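Long-range contact in tail component (Lactobacillus phage J-1, PDB 5LY8), which probably helps the phage recognise its Lactobacillus host, as part of the distal tail protein, this chain being its second carbohydrate binding module: residues 15-26 and 78-86. Numbering follows the deposited sequence. Where two conformers were deposited one is given.
Sequences ERVYHLDFNQTP and MSGTIPKNS. With MG (magnesium ion), chain C.
Met78 packs against Leu20, Phe22 and Pro26 where two sheets of a concanavalin-like beta sandwich face each other. Strand 11-20 borders the antiparallel six-stranded sheet; strand 73-81 belongs to the other sheet. No backbone hydrogen bond joins the two segments.

The Met78 end is the tightly packed part. The side chain runs out extended, with CG anti to the backbone N (chi1 -173°), then bends at the sulfur. Met78 SD lies 3.7 Å from Leu20 CD1. Met78 SD also sits near the plane of the Phe22 ring, at its edge, 4.4 Å from Phe22 CE2. Met78 CE lies 3.8 Å from Pro26 CG, and the two side chains cross at about a right angle. Trp209, Phe54 and Tyr56 also touch Met78. Beside this packing, Asp21 O binds a magnesium ion at 2.4 Å, together with the carbonyl oxygens of Gly59 and Gln227 and three waters. Asp21 OD1 accepts from Asn23 N in an Asx turn.

Toward the other end the contact thins out on the solvent side. Val17 CG1 reaches toward the ring of Pro83 and meets Pro83 CD at 3.7 Å. Beyond them, the Glu15 carboxylate holds the exposed Ser86 with both oxygens, each through its syn lone pair. Ser86 OG donates to Glu15 OE2 over 2.6 Å. Ser86 N reaches Glu15 OE1 at 2.9 Å, nearly straight at 171°.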
ATOM      1  N   GLU A  15      17.131   7.395  -7.284  1.00 17.95           N
ATOM      2  CA  GLU A  15      17.763   6.086  -7.330  1.00 16.56           C
ATOM      3  C   GLU A  15      16.690   5.025  -7.136  1.00 17.44           C
ATOM      4  O   GLU A  15      16.170   4.873  -6.024  1.00 16.33           O
ATOM      5  CB  GLU A  15      18.871   5.939  -6.272  1.00 17.30           C
ATOM      6  CG  GLU A  15      19.929   7.005  -6.387  1.00 19.83           C
ATOM      7  CD  GLU A  15      21.006   7.003  -5.330  1.00 24.38           C
ATOM      8  OE1 GLU A  15      20.822   6.362  -4.262  1.00 19.74           O
ATOM      9  OE2 GLU A  15      22.009   7.717  -5.545  1.00 22.33           O
ATOM     10  N   ARG A  16      16.360   4.291  -8.197  1.00 16.25           N
ATOM     11  CA  ARG A  16      15.371   3.245  -8.113  1.00 16.19           C
ATOM     12  C   ARG A  16      15.932   2.028  -7.412  1.00 19.65           C
ATOM     13  O   ARG A  16      17.039   1.587  -7.738  1.00 23.51           O
ATOM     14  CB  ARG A  16      14.823   2.896  -9.501  1.00 18.93           C
ATOM     15  CG  ARG A  16      13.455   2.236  -9.363  1.00 23.19           C
ATOM     16  CD  ARG A  16      12.717   2.210 -10.656  1.00 28.54           C
ATOM     17  NE  ARG A  16      11.943   3.429 -10.869  1.00 24.66           N
ATOM     18  CZ  ARG A  16      11.023   3.529 -11.815  1.00 25.97           C
ATOM     19  NH1 ARG A  16      10.770   2.502 -12.611  1.00 28.95           N
ATOM     20  NH2 ARG A  16      10.330   4.650 -11.958  1.00 22.41           N
ATOM     21  N   VAL A  17      15.225   1.537  -6.395  1.00 14.72           N
ATOM     22  CA  VAL A  17      15.637   0.378  -5.618  1.00 14.62           C
ATOM     23  C   VAL A  17      15.158  -0.886  -6.314  1.00 16.06           C
ATOM     24  O   VAL A  17      15.914  -1.864  -6.375  1.00 16.53           O
ATOM     25  CB  VAL A  17      15.101   0.512  -4.176  1.00 16.34           C
ATOM     26  CG1 VAL A  17      15.169  -0.799  -3.398  1.00 16.23           C
ATOM     27  CG2 VAL A  17      15.856   1.608  -3.438  1.00 16.11           C
ATOM     28  N   TYR A  18      13.910  -0.893  -6.814  1.00 13.53           N
ATOM     29  CA  TYR A  18      13.393  -2.071  -7.499  1.00 14.10           C
ATOM     30  C   TYR A  18      12.272  -1.579  -8.366  1.00 14.13           C
ATOM     31  O   TYR A  18      11.733  -0.495  -8.134  1.00 13.93           O
ATOM     32  CB  TYR A  18      12.874  -3.159  -6.508  1.00 14.88           C
ATOM     33  CG  TYR A  18      11.519  -2.821  -5.916  1.00 12.82           C
ATOM     34  CD1 TYR A  18      11.414  -2.032  -4.775  1.00 13.23           C
ATOM     35  CD2 TYR A  18      10.342  -3.218  -6.546  1.00 13.21           C
ATOM     36  CE1 TYR A  18      10.172  -1.640  -4.278  1.00 13.07           C
ATOM     37  CE2 TYR A  18       9.098  -2.830  -6.056  1.00 12.40           C
ATOM     38  CZ  TYR A  18       9.022  -2.016  -4.948  1.00 12.14           C
ATOM     39  OH  TYR A  18       7.806  -1.598  -4.475  1.00 13.47           O
ATOM     40  N   HIS A  19      11.891  -2.412  -9.330  1.00 13.98           N
ATOM     41  CA  HIS A  19      10.756  -2.146 -10.180  1.00 13.14           C
ATOM     42  C   HIS A  19      10.146  -3.472 -10.577  1.00 15.25           C
ATOM     43  O   HIS A  19      10.833  -4.341 -11.138  1.00 15.30           O
ATOM     44  CB  HIS A  19      11.163  -1.324 -11.422  1.00 14.43           C
ATOM     45  CG  HIS A  19      10.046  -1.154 -12.403  1.00 14.97           C
ATOM     46  ND1 HIS A  19      10.278  -1.169 -13.759  1.00 16.84           N
ATOM     47  CD2 HIS A  19       8.714  -1.023 -12.193  1.00 14.37           C
ATOM     48  CE1 HIS A  19       9.100  -1.019 -14.335  1.00 15.54           C
ATOM     49  NE2 HIS A  19       8.126  -0.926 -13.436  1.00 14.02           N
ATOM     50  N   LEU A  20       8.873  -3.660 -10.239  1.00 12.75           N
ATOM     51  CA  LEU A  20       8.108  -4.824 -10.684  1.00 12.59           C
ATOM     52  C   LEU A  20       7.143  -4.382 -11.766  1.00 12.11           C
ATOM     53  O   LEU A  20       6.307  -3.521 -11.513  1.00 13.03           O
ATOM     54  CB  LEU A  20       7.305  -5.488  -9.548  1.00 12.70           C
ATOM     55  CG  LEU A  20       8.145  -5.931  -8.341  1.00 15.37           C
ATOM     56  CD1 LEU A  20       7.267  -6.502  -7.246  1.00 15.76           C
ATOM     57  CD2 LEU A  20       9.220  -6.957  -8.723  1.00 17.77           C
ATOM     58  N   ASP A  21       7.270  -4.933 -12.966  1.00 12.82           N
ATOM     59  CA  ASP A  21       6.297  -4.679 -14.032  1.00 12.90           C
ATOM     60  C   ASP A  21       5.354  -5.862 -14.232  1.00 13.96           C
ATOM     61  O   ASP A  21       4.405  -5.761 -15.012  1.00 13.36           O
ATOM     62  CB  ASP A  21       6.967  -4.307 -15.359  1.00 14.77           C
ATOM     63  CG  ASP A  21       7.945  -5.305 -15.921  1.00 17.35           C
ATOM     64  OD1 ASP A  21       7.831  -6.522 -15.599  1.00 15.69           O
ATOM     65  OD2 ASP A  21       8.865  -4.869 -16.655  1.00 21.02           O
ATOM     66  N   PHE A  22       5.618  -6.988 -13.569  1.00 12.88           N
ATOM     67  CA  PHE A  22       4.786  -8.195 -13.590  1.00 13.17           C
ATOM     68  C   PHE A  22       4.755  -8.889 -14.946  1.00 15.72           C
ATOM     69  O   PHE A  22       3.930  -9.785 -15.113  1.00 17.08           O
ATOM     70  CB  PHE A  22       3.361  -7.949 -13.047  1.00 13.73           C
ATOM     71  CG  PHE A  22       3.420  -7.415 -11.640  1.00 12.82           C
ATOM     72  CD1 PHE A  22       2.998  -6.131 -11.351  1.00 13.40           C
ATOM     73  CD2 PHE A  22       3.939  -8.187 -10.606  1.00 13.03           C
ATOM     74  CE1 PHE A  22       3.057  -5.638 -10.044  1.00 14.36           C
ATOM     75  CE2 PHE A  22       3.989  -7.693  -9.300  1.00 13.44           C
ATOM     76  CZ  PHE A  22       3.601  -6.408  -9.042  1.00 12.35           C
ATOM     77  N   ASN A  23       5.662  -8.540 -15.869  1.00 13.61           N
ATOM     78  CA  ASN A  23       5.729  -9.244 -17.174  1.00 14.99           C
ATOM     79  C   ASN A  23       6.195 -10.701 -16.976  1.00 23.47           C
ATOM     80  O   ASN A  23       5.860 -11.584 -17.714  1.00 21.31           O
ATOM     81  CB  ASN A  23       6.623  -8.492 -18.158  1.00 17.39           C
ATOM     82  CG  ASN A  23       5.985  -7.225 -18.675  1.00 21.20           C
ATOM     83  OD1 ASN A  23       4.811  -7.045 -18.620  1.00 19.70           O
ATOM     84  ND2 ASN A  23       6.787  -6.361 -19.198  1.00 25.48           N
ATOM     85  N   GLN A  24       6.996 -10.901 -15.954  1.00 24.24           N
ATOM     86  CA  GLN A  24       7.492 -12.177 -15.499  1.00 25.44           C
ATOM     87  C   GLN A  24       7.346 -12.222 -13.973  1.00 26.44           C
ATOM     88  O   GLN A  24       7.248 -11.185 -13.329  1.00 21.72           O
ATOM     89  CB  GLN A  24       8.969 -12.372 -15.819  1.00 27.93           C
ATOM     90  CG  GLN A  24       9.998 -11.528 -15.050  1.00 56.77           C
ATOM     91  CD  GLN A  24      10.188 -10.011 -15.400  1.00 88.44           C
ATOM     92  OE1 GLN A  24       9.477  -9.534 -16.314  1.00 86.86           O
ATOM     93  NE2 GLN A  24      11.298  -9.278 -14.773  1.00 83.50           N
ATOM     94  N   THR A  25       7.349 -13.424 -13.418  1.00 23.23           N
ATOM     95  CA  THR A  25       7.292 -13.628 -11.984  1.00 22.25           C
ATOM     96  C   THR A  25       8.330 -12.743 -11.271  1.00 21.19           C
ATOM     97  O   THR A  25       9.477 -12.714 -11.639  1.00 19.07           O
ATOM     98  CB  THR A  25       7.552 -15.106 -11.595  1.00 31.53           C
ATOM     99  OG1 THR A  25       6.541 -15.939 -12.154  1.00 33.22           O
ATOM    100  CG2 THR A  25       7.508 -15.307 -10.139  1.00 28.66           C
ATOM    101  N   PRO A  26       7.845 -11.948 -10.321  1.00 16.38           N
ATOM    102  CA  PRO A  26       8.763 -11.068  -9.592  1.00 15.89           C
ATOM    103  C   PRO A  26       9.916 -11.821  -8.928  1.00 18.23           C
ATOM    104  O   PRO A  26       9.737 -12.936  -8.431  1.00 18.21           O
ATOM    105  CB  PRO A  26       7.873 -10.477  -8.514  1.00 16.32           C
ATOM    106  CG  PRO A  26       6.517 -10.472  -9.123  1.00 18.42           C
ATOM    107  CD  PRO A  26       6.457 -11.766  -9.876  1.00 16.53           C
ATOM    108  N   MET A  78       3.225  -9.483  -0.792  1.00 11.22           N
ATOM    109  CA  MET A  78       4.541  -9.496  -1.411  1.00 10.34           C
ATOM    110  C   MET A  78       5.362  -8.439  -0.703  1.00 11.87           C
ATOM    111  O   MET A  78       4.849  -7.348  -0.411  1.00 11.16           O
ATOM    112  CB  MET A  78       4.421  -9.211  -2.903  1.00 11.40           C
ATOM    113  CG  MET A  78       5.732  -9.384  -3.654  1.00 12.26           C
ATOM    114  SD  MET A  78       5.549  -9.216  -5.435  1.00 13.34           S
ATOM    115  CE  MET A  78       4.616 -10.703  -5.788  1.00 14.87           C
ATOM    116  N   SER A  79       6.635  -8.760  -0.411  0.50 10.78           N
ATOM    117  CA  SER A  79       7.511  -7.855   0.326  0.50 10.66           C
ATOM    118  C   SER A  79       8.892  -7.843  -0.263  0.50 13.06           C
ATOM    119  O   SER A  79       9.318  -8.823  -0.860  0.50 12.76           O
ATOM    120  CB  SER A  79       7.633  -8.313   1.782  0.50 11.69           C
ATOM    121  OG  SER A  79       6.375  -8.275   2.430  0.50  9.04           O
ATOM    122  N   GLY A  80       9.623  -6.781   0.032  1.00 12.55           N
ATOM    123  CA  GLY A  80      11.021  -6.682  -0.379  1.00 13.79           C
ATOM    124  C   GLY A  80      11.792  -5.815   0.589  1.00 14.87           C
ATOM    125  O   GLY A  80      11.214  -5.116   1.434  1.00 13.53           O
ATOM    126  N   THR A  81      13.107  -5.847   0.448  1.00 13.45           N
ATOM    127  CA  THR A  81      14.017  -5.064   1.281  1.00 13.86           C
ATOM    128  C   THR A  81      14.466  -3.804   0.576  1.00 15.52           C
ATOM    129  O   THR A  81      14.563  -3.765  -0.660  1.00 15.99           O
ATOM    130  CB  THR A  81      15.190  -5.900   1.770  1.00 18.07           C
ATOM    131  OG1 THR A  81      15.974  -6.264   0.647  1.00 22.59           O
ATOM    132  CG2 THR A  81      14.742  -7.106   2.550  1.00 17.24           C
ATOM    133  N   ILE A  82      14.719  -2.763   1.373  1.00 13.39           N
ATOM    134  CA  ILE A  82      15.133  -1.465   0.841  1.00 12.95           C
ATOM    135  C   ILE A  82      16.455  -1.095   1.488  1.00 15.51           C
ATOM    136  O   ILE A  82      16.484  -0.865   2.697  1.00 14.74           O
ATOM    137  CB  ILE A  82      14.058  -0.381   1.102  1.00 14.26           C
ATOM    138  CG1 ILE A  82      12.739  -0.753   0.397  1.00 14.26           C
ATOM    139  CG2 ILE A  82      14.547   1.015   0.639  1.00 15.53           C
ATOM    140  CD1 ILE A  82      11.600   0.201   0.825  1.00 15.40           C
ATOM    141  N   PRO A  83      17.559  -1.047   0.717  1.00 14.99           N
ATOM    142  CA  PRO A  83      18.848  -0.640   1.290  1.00 16.53           C
ATOM    143  C   PRO A  83      18.948   0.889   1.340  1.00 15.29           C
ATOM    144  O   PRO A  83      18.127   1.611   0.772  1.00 14.80           O
ATOM    145  CB  PRO A  83      19.862  -1.251   0.315  1.00 19.33           C
ATOM    146  CG  PRO A  83      19.162  -1.331  -0.986  1.00 23.13           C
ATOM    147  CD  PRO A  83      17.661  -1.333  -0.725  1.00 16.82           C
ATOM    148  N   LYS A  84      19.964   1.382   2.033  1.00 15.45           N
ATOM    149  CA  LYS A  84      20.263   2.816   2.110  1.00 16.15           C
ATOM    150  C   LYS A  84      20.538   3.368   0.705  1.00 16.98           C
ATOM    151  O   LYS A  84      20.938   2.628  -0.203  1.00 17.23           O
ATOM    152  CB  LYS A  84      21.506   3.048   2.977  1.00 17.66           C
ATOM    153  CG  LYS A  84      21.186   2.859   4.452  1.00 16.59           C
ATOM    154  CD  LYS A  84      22.461   2.952   5.290  1.00 17.89           C
ATOM    155  CE  LYS A  84      22.089   2.959   6.744  1.00 17.56           C
ATOM    156  NZ  LYS A  84      23.289   2.956   7.623  1.00 18.73           N
ATOM    157  N   ASN A  85      20.312   4.665   0.522  1.00 15.11           N
ATOM    158  CA  ASN A  85      20.640   5.283  -0.760  1.00 15.72           C
ATOM    159  C   ASN A  85      22.196   5.359  -0.918  1.00 17.36           C
ATOM    160  O   ASN A  85      22.945   5.023   0.006  1.00 17.71           O
ATOM    161  CB  ASN A  85      19.931   6.640  -0.891  1.00 15.86           C
ATOM    162  CG  ASN A  85      20.433   7.748  -0.007  1.00 15.86           C
ATOM    163  OD1 ASN A  85      21.547   7.700   0.531  1.00 16.49           O
ATOM    164  ND2 ASN A  85      19.611   8.781   0.164  1.00 16.86           N
ATOM    165  N   SER A  86      22.684   5.781  -2.083  1.00 17.80           N
ATOM    166  CA  SER A  86      24.119   5.831  -2.347  1.00 18.00           C
ATOM    167  C   SER A  86      24.871   6.819  -1.463  1.00 21.68           C
ATOM    168  O   SER A  86      26.109   6.750  -1.381  1.00 21.34           O
ATOM    169  CB  SER A  86      24.373   6.136  -3.816  1.00 21.94           C
ATOM    170  OG  SER A  86      24.132   7.514  -4.057  1.00 21.99           O
TER
HETATM  171 MG    MG C 302       2.852  -4.094 -15.617  1.00 14.16          MG
HETATM  172  O   HOH W   1       3.850  -4.556 -17.850  1.00 20.69           O
HETATM  173  O   HOH W   2       1.352  -2.977 -17.183  1.00 19.12           O
HETATM  174  O   HOH W   3       4.172  -2.057 -15.721  1.00 14.02           O